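Local coordinates for protein DNA polymerase III, beta subunit (Eubacterium rectale, PDB 3T0P) that probably tethers DNA polymerases and other proteins to DNA as a ring-shaped head-to-tail homodimer, making replication processive, at residues B[215-218]-B[223-226]. Residues are numbered along the deposited sequence; the frame is centred on the assembly and turned at random.
Sequences VVIY and HIVF
Y218 and V225 form an antiparallel hydrogen-bonded pair, the centre of the contact between segments 215-218 and 223-226, parts of strands 214-220 and 223-228, whose local axes run 165° apart in direction and approach to 4.6 Å. Y218 N donates to V225 O over 2.8 Å, nearly straight at 161° at the hydrogen, and V225 N returns an equally short bond to Y218 O. Next along, I217 and F226 make a non-hydrogen-bonded pair. Weaker CA-H...O contacts accompany the bonds: I217 CA lies 3.1 Å from V225 O and I224 CA approaches Y218 O, while F226 CA faces V216 O.

On one face V215, I217, I224 and F226 are all buried, apolar side chains. I217 runs beside F226 with a shared direction, its CG1 3.6 Å from F226 CD2 and its CD1 close to F226 CE2. Because I217 CG1 is anti to the carbonyl carbon (chi1 -61°), the CG2 branch is left beside that carbon, leaning to the I224 side, where it meets I224 CD1 at 3.8 Å. V215 CG1 meets the rim of the F226 ring roughly level with it and reaches F226 CB at 4.2 Å. Helix 132-140 covers the V215-F226 end of this face, its L135 touching both. On the reverse face Y218 CB and V225 CB pack 4.1 Å apart, and R124 lies against both side chains.

This is a tight beta hairpin in the central domain, flanked by strands 127-131 and 231-236. Strand 231-236 in turn pairs with 52-58 of the N-terminal domain, giving a sheet continuous across two domains, a hallmark of the beta-subunit sliding ring.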
loop_
_atom_site.group_PDB
_atom_site.type_symbol
_atom_site.label_atom_id
_atom_site.label_comp_id
_atom_site.label_asym_id
_atom_site.label_seq_id
_atom_site.Cartn_x
_atom_site.Cartn_y
_atom_site.Cartn_z
ATOM N N VAL B 215 29.099 6.137 -0.146
ATOM C CA VAL B 215 28.902 6.014 1.295
ATOM C C VAL B 215 30.278 5.809 1.933
ATOM O O VAL B 215 31.031 4.921 1.507
ATOM C CB VAL B 215 27.910 4.862 1.684
ATOM C CG1 VAL B 215 27.610 4.882 3.191
ATOM C CG2 VAL B 215 26.595 5.012 0.906
ATOM N N VAL B 216 30.611 6.606 2.954
ATOM C CA VAL B 216 31.887 6.410 3.665
ATOM C C VAL B 216 31.546 5.667 4.965
ATOM O O VAL B 216 30.631 6.055 5.694
ATOM C CB VAL B 216 32.678 7.725 3.883
ATOM C CG1 VAL B 216 34.018 7.451 4.580
ATOM C CG2 VAL B 216 32.911 8.444 2.556
ATOM N N ILE B 217 32.216 4.556 5.208
ATOM C CA ILE B 217 31.927 3.723 6.375
ATOM C C ILE B 217 33.143 3.686 7.323
ATOM O O ILE B 217 34.266 3.517 6.863
ATOM C CB ILE B 217 31.497 2.290 5.910
ATOM C CG1 ILE B 217 30.205 2.353 5.048
ATOM C CG2 ILE B 217 31.284 1.324 7.106
ATOM C CD1 ILE B 217 29.879 1.060 4.257
ATOM N N TYR B 218 32.905 3.817 8.636
ATOM C CA TYR B 218 33.951 3.689 9.663
ATOM C C TYR B 218 33.546 2.619 10.630
ATOM O O TYR B 218 32.406 2.626 11.089
ATOM C CB TYR B 218 34.182 5.008 10.428
ATOM C CG TYR B 218 34.653 6.153 9.574
ATOM C CD1 TYR B 218 36.004 6.331 9.296
ATOM C CD2 TYR B 218 33.748 7.054 9.024
ATOM C CE1 TYR B 218 36.444 7.386 8.500
ATOM C CE2 TYR B 218 34.176 8.114 8.232
ATOM C CZ TYR B 218 35.526 8.283 7.983
ATOM O OH TYR B 218 35.953 9.334 7.216
ATOM N N HIS B 223 31.312 0.364 17.353
ATOM C CA HIS B 223 30.435 1.152 16.497
ATOM C C HIS B 223 30.761 1.071 15.008
ATOM O O HIS B 223 31.896 0.813 14.606
ATOM C CB HIS B 223 30.492 2.624 16.924
ATOM C CG HIS B 223 30.009 2.852 18.323
ATOM N ND1 HIS B 223 28.671 3.054 18.598
ATOM C CD2 HIS B 223 30.694 2.834 19.486
ATOM C CE1 HIS B 223 28.590 3.181 19.913
ATOM N NE2 HIS B 223 29.782 3.054 20.485
ATOM N N ILE B 224 29.724 1.281 14.196
ATOM C CA ILE B 224 29.813 1.408 12.751
ATOM C C ILE B 224 29.175 2.761 12.420
ATOM O O ILE B 224 28.148 3.107 12.996
ATOM C CB ILE B 224 29.224 0.229 11.949
ATOM C CG1 ILE B 224 29.518 0.398 10.430
ATOM C CG2 ILE B 224 27.718 0.002 12.245
ATOM C CD1 ILE B 224 29.422 -0.942 9.596
ATOM N N VAL B 225 29.820 3.535 11.545
ATOM C CA VAL B 225 29.374 4.857 11.097
ATOM C C VAL B 225 29.261 4.836 9.570
ATOM O O VAL B 225 30.162 4.363 8.887
ATOM C CB VAL B 225 30.331 5.982 11.602
ATOM C CG1 VAL B 225 29.902 7.365 11.102
ATOM C CG2 VAL B 225 30.466 5.962 13.130
ATOM N N PHE B 226 28.127 5.310 9.053
ATOM C CA PHE B 226 27.836 5.472 7.637
ATOM C C PHE B 226 27.649 6.942 7.363
ATOM O O PHE B 226 26.835 7.563 8.031
ATOM C CB PHE B 226 26.547 4.723 7.236
ATOM C CG PHE B 226 26.536 3.246 7.497
ATOM C CD1 PHE B 226 26.139 2.744 8.734
ATOM C CD2 PHE B 226 26.856 2.346 6.489
ATOM C CE1 PHE B 226 26.115 1.371 8.968
ATOM C CE2 PHE B 226 26.822 0.980 6.725
ATOM C CZ PHE B 226 26.462 0.503 7.966
#